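Local coordinates for protein cytosolic IMP-GMP specific 5'-nucleotidase (Legionella pneumophila subsp. pneumophila, PDB 4OHF) that probably hydrolyses IMP and GMP to their nucleosides as a magnesium-dependent cytosolic 5'-nucleotidase of the HAD superfamily, at residues 347-358 and 380-391. Sequence-based numbering, arbitrary orientation.
Sequences AMAIKKELEQKY and LQLQISTVDLQI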
loop_
_atom_site.group_PDB
_atom_site.type_symbol
_atom_site.label_atom_id
_atom_site.label_comp_id
_atom_site.label_asym_id
_atom_site.label_seq_id
_atom_site.Cartn_x
_atom_site.Cartn_y
_atom_site.Cartn_z
ATOM N N ALA B 347 12.810 21.160 42.540
ATOM C CA ALA B 347 13.064 22.385 41.800
ATOM C C ALA B 347 11.967 22.670 40.794
ATOM O O ALA B 347 11.608 23.820 40.565
ATOM C CB ALA B 347 14.406 22.294 41.089
ATOM N N MET B 348 11.435 21.631 40.176
ATOM C CA MET B 348 10.382 21.861 39.211
ATOM C C MET B 348 9.129 22.271 39.958
ATOM O O MET B 348 8.419 23.174 39.535
ATOM C CB MET B 348 10.151 20.614 38.366
ATOM C CG MET B 348 11.285 20.367 37.389
ATOM S SD MET B 348 10.830 19.321 35.984
ATOM C CE MET B 348 11.471 17.657 36.476
ATOM N N ALA B 349 8.877 21.612 41.085
ATOM C CA ALA B 349 7.722 21.919 41.928
ATOM C C ALA B 349 7.701 23.416 42.231
ATOM O O ALA B 349 6.700 24.103 41.994
ATOM C CB ALA B 349 7.803 21.126 43.230
ATOM N N ILE B 350 8.817 23.914 42.757
ATOM C CA ILE B 350 8.951 25.325 43.084
ATOM C C ILE B 350 8.730 26.190 41.844
ATOM O O ILE B 350 7.990 27.174 41.891
ATOM C CB ILE B 350 10.350 25.621 43.660
ATOM C CG1 ILE B 350 10.502 24.930 45.016
ATOM C CG2 ILE B 350 10.567 27.120 43.778
ATOM C CD1 ILE B 350 11.895 25.054 45.619
ATOM N N LYS B 351 9.378 25.815 40.743
ATOM C CA LYS B 351 9.261 26.543 39.485
ATOM C C LYS B 351 7.809 26.726 39.046
ATOM O O LYS B 351 7.394 27.845 38.733
ATOM C CB LYS B 351 10.024 25.813 38.382
ATOM C CG LYS B 351 10.194 26.603 37.096
ATOM C CD LYS B 351 9.429 25.991 35.925
ATOM C CE LYS B 351 10.000 26.464 34.577
ATOM N NZ LYS B 351 10.107 27.944 34.510
ATOM N N LYS B 352 7.042 25.634 39.016
ATOM C CA LYS B 352 5.644 25.689 38.599
ATOM C C LYS B 352 4.836 26.489 39.612
ATOM O O LYS B 352 3.820 27.086 39.272
ATOM C CB LYS B 352 5.081 24.272 38.459
ATOM C CG LYS B 352 3.891 24.133 37.494
ATOM C CD LYS B 352 2.550 24.136 38.221
ATOM C CE LYS B 352 2.465 22.996 39.235
ATOM N NZ LYS B 352 2.713 21.662 38.609
ATOM N N GLU B 353 5.302 26.488 40.858
ATOM C CA GLU B 353 4.661 27.234 41.936
ATOM C C GLU B 353 4.790 28.711 41.599
ATOM O O GLU B 353 3.814 29.462 41.578
ATOM C CB GLU B 353 5.376 26.967 43.263
ATOM C CG GLU B 353 4.715 25.934 44.151
ATOM C CD GLU B 353 3.656 26.539 45.064
ATOM O OE1 GLU B 353 2.956 25.762 45.762
ATOM O OE2 GLU B 353 3.536 27.789 45.086
ATOM N N LEU B 354 6.026 29.110 41.338
ATOM C CA LEU B 354 6.340 30.481 40.994
ATOM C C LEU B 354 5.631 30.894 39.719
ATOM O O LEU B 354 5.109 31.998 39.616
ATOM C CB LEU B 354 7.854 30.632 40.822
ATOM C CG LEU B 354 8.672 30.425 42.102
ATOM C CD1 LEU B 354 10.165 30.451 41.775
ATOM C CD2 LEU B 354 8.328 31.509 43.109
ATOM N N GLU B 355 5.595 29.997 38.750
ATOM C CA GLU B 355 4.972 30.316 37.479
ATOM C C GLU B 355 3.467 30.571 37.566
ATOM O O GLU B 355 2.956 31.475 36.911
ATOM C CB GLU B 355 5.273 29.208 36.472
ATOM C CG GLU B 355 5.030 29.612 35.034
ATOM C CD GLU B 355 6.201 29.273 34.136
ATOM O OE1 GLU B 355 7.330 29.733 34.441
ATOM O OE2 GLU B 355 5.991 28.552 33.132
ATOM N N GLN B 356 2.763 29.788 38.379
ATOM C CA GLN B 356 1.318 29.940 38.523
ATOM C C GLN B 356 1.013 31.289 39.156
ATOM O O GLN B 356 0.215 32.066 38.636
ATOM C CB GLN B 356 0.747 28.823 39.402
ATOM C CG GLN B 356 -0.722 28.470 39.143
ATOM C CD GLN B 356 -0.943 27.835 37.763
ATOM O OE1 GLN B 356 -1.036 28.537 36.743
ATOM N NE2 GLN B 356 -1.013 26.499 37.726
ATOM N N LYS B 357 1.661 31.556 40.283
ATOM C CA LYS B 357 1.481 32.811 41.000
ATOM C C LYS B 357 1.709 33.983 40.039
ATOM O O LYS B 357 0.935 34.955 40.023
ATOM C CB LYS B 357 2.474 32.878 42.169
ATOM C CG LYS B 357 2.327 34.101 43.067
ATOM C CD LYS B 357 3.479 34.201 44.071
ATOM C CE LYS B 357 3.548 32.995 45.016
ATOM N NZ LYS B 357 2.439 32.971 46.016
ATOM N N TYR B 358 2.771 33.864 39.238
ATOM C CA TYR B 358 3.160 34.872 38.255
ATOM C C TYR B 358 2.097 35.052 37.171
ATOM O O TYR B 358 1.737 36.169 36.828
ATOM C CB TYR B 358 4.494 34.475 37.612
ATOM C CG TYR B 358 4.944 35.392 36.494
ATOM C CD1 TYR B 358 5.632 36.571 36.764
ATOM C CD2 TYR B 358 4.643 35.097 35.166
ATOM C CE1 TYR B 358 6.007 37.433 35.733
ATOM C CE2 TYR B 358 5.006 35.951 34.133
ATOM C CZ TYR B 358 5.688 37.115 34.417
ATOM O OH TYR B 358 6.049 37.956 33.386
ATOM N N LEU B 380 9.124 37.965 40.931
ATOM C CA LEU B 380 8.828 36.615 40.484
ATOM C C LEU B 380 9.653 36.338 39.224
ATOM O O LEU B 380 10.189 35.245 39.054
ATOM C CB LEU B 380 7.338 36.452 40.155
ATOM C CG LEU B 380 6.299 36.206 41.248
ATOM C CD1 LEU B 380 6.729 35.016 42.096
ATOM C CD2 LEU B 380 6.133 37.450 42.104
ATOM N N GLN B 381 9.765 37.334 38.347
ATOM C CA GLN B 381 10.523 37.176 37.106
ATOM C C GLN B 381 11.974 36.768 37.374
ATOM O O GLN B 381 12.458 35.785 36.813
ATOM C CB GLN B 381 10.481 38.473 36.284
ATOM C CG GLN B 381 11.236 38.413 34.945
ATOM C CD GLN B 381 12.302 39.522 34.794
ATOM O OE1 GLN B 381 11.979 40.716 34.680
ATOM N NE2 GLN B 381 13.579 39.120 34.800
ATOM N N LEU B 382 12.664 37.525 38.226
ATOM C CA LEU B 382 14.061 37.224 38.567
ATOM C C LEU B 382 14.153 35.866 39.256
ATOM O O LEU B 382 14.955 35.006 38.881
ATOM C CB LEU B 382 14.629 38.325 39.474
ATOM C CG LEU B 382 15.340 39.488 38.759
ATOM C CD1 LEU B 382 14.497 40.034 37.615
ATOM C CD2 LEU B 382 15.635 40.585 39.771
ATOM N N GLN B 383 13.312 35.689 40.267
ATOM C CA GLN B 383 13.228 34.450 41.023
ATOM C C GLN B 383 13.059 33.247 40.070
ATOM O O GLN B 383 13.711 32.210 40.217
ATOM C CB GLN B 383 12.029 34.523 41.973
ATOM C CG GLN B 383 12.340 34.126 43.395
ATOM C CD GLN B 383 11.095 33.773 44.176
ATOM O OE1 GLN B 383 10.204 34.604 44.352
ATOM N NE2 GLN B 383 11.022 32.529 44.648
ATOM N N ILE B 384 12.178 33.386 39.089
ATOM C CA ILE B 384 11.952 32.310 38.151
ATOM C C ILE B 384 13.181 32.150 37.281
ATOM O O ILE B 384 13.515 31.045 36.864
ATOM C CB ILE B 384 10.701 32.582 37.292
ATOM C CG1 ILE B 384 9.451 32.528 38.183
ATOM C CG2 ILE B 384 10.606 31.572 36.171
ATOM C CD1 ILE B 384 8.153 32.885 37.464
ATOM N N SER B 385 13.873 33.252 37.022
ATOM C CA SER B 385 15.080 33.198 36.205
ATOM C C SER B 385 16.173 32.446 36.957
ATOM O O SER B 385 17.003 31.760 36.349
ATOM C CB SER B 385 15.562 34.604 35.875
ATOM O OG SER B 385 15.361 34.885 34.502
ATOM N N THR B 386 16.157 32.585 38.285
ATOM C CA THR B 386 17.127 31.932 39.157
ATOM C C THR B 386 16.862 30.423 39.267
ATOM O O THR B 386 17.777 29.607 39.103
ATOM C CB THR B 386 17.112 32.575 40.557
ATOM O OG1 THR B 386 17.499 33.947 40.445
ATOM C CG2 THR B 386 18.066 31.869 41.490
ATOM N N VAL B 387 15.617 30.044 39.533
ATOM C CA VAL B 387 15.310 28.628 39.635
ATOM C C VAL B 387 15.498 27.969 38.265
ATOM O O VAL B 387 15.998 26.851 38.180
ATOM C CB VAL B 387 13.871 28.395 40.167
ATOM C CG1 VAL B 387 12.849 28.978 39.205
ATOM C CG2 VAL B 387 13.627 26.912 40.380
ATOM N N ASP B 388 15.121 28.676 37.195
ATOM C CA ASP B 388 15.267 28.147 35.836
ATOM C C ASP B 388 16.720 27.823 35.555
ATOM O O ASP B 388 17.026 26.933 34.753
ATOM C CB ASP B 388 14.786 29.155 34.789
ATOM C CG ASP B 388 13.289 29.049 34.503
ATOM O OD1 ASP B 388 12.615 28.145 35.048
ATOM O OD2 ASP B 388 12.790 29.884 33.718
ATOM N N LEU B 389 17.613 28.553 36.218
ATOM C CA LEU B 389 19.049 28.359 36.054
ATOM C C LEU B 389 19.519 27.187 36.907
ATOM O O LEU B 389 20.343 26.388 36.469
ATOM C CB LEU B 389 19.806 29.624 36.453
ATOM C CG LEU B 389 21.325 29.527 36.348
ATOM C CD1 LEU B 389 21.736 29.481 34.885
ATOM C CD2 LEU B 389 21.960 30.718 37.049
ATOM N N GLN B 390 18.992 27.096 38.123
ATOM C CA GLN B 390 19.337 26.014 39.038
ATOM C C GLN B 390 19.027 24.676 38.340
ATOM O O GLN B 390 19.863 23.769 38.295
ATOM C CB GLN B 390 18.503 26.146 40.315
ATOM C CG GLN B 390 18.826 25.145 41.408
ATOM C CD GLN B 390 17.802 25.171 42.551
ATOM O OE1 GLN B 390 17.432 26.241 43.053
ATOM N NE2 GLN B 390 17.349 23.987 42.970
ATOM N N ILE B 391 17.816 24.595 37.784
ATOM C CA ILE B 391 17.306 23.424 37.072
ATOM C C ILE B 391 18.121 23.071 35.835
ATOM O O ILE B 391 18.530 21.923 35.653
ATOM C CB ILE B 391 15.832 23.663 36.619
ATOM C CG1 ILE B 391 14.896 23.634 37.829
ATOM C CG2 ILE B 391 15.422 22.632 35.578
ATOM C CD1 ILE B 391 13.523 24.265 37.570
#
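Leu354 packs as a knob into a hole on the facing helix formed by Leu380, Gln383, Ile384 and Val387. Its CG lies anti to the carbonyl carbon (chi1 -66°), which sends the two methyls down into this hole: Leu354 CD1 meets Val387 CG1 tip to tip at 4.0 Å, while the side chain of Gln383 passes across at about a right angle. In the reverse direction Ile384 fits between Lys351, Leu354, Glu355 and Tyr358, with its CG1 3.6 Å from Leu354 CB. Such reciprocal knobs-into-holes packing marks an antiparallel coiled-coil hairpin, here built from helices 338-367 and 374-399, which project from the HAD-like body; the axes of segments 347-358 and 380-391 come within 9.8 Å, with 157° between their N-to-C directions. Toward one end Ala347 CB rests on Ile391 CG1 at 3.6 Å; at the other, the Tyr358 ring turns an edge to Leu380, Tyr358 CD1 lying 3.8 Å from Leu380 CB. Along one flank the Lys351 chain leaves with CG anti to the backbone N (chi1 -169°) and bends further out, bringing NZ to the syn lone pair of Asp388 OD1 at 2.6 Å, a salt bridge. The same ammonium bonds weakly to Glu355 OE1, and Glu355 OE2 pairs with Arg447 of the second subunit, extending the network across the interface.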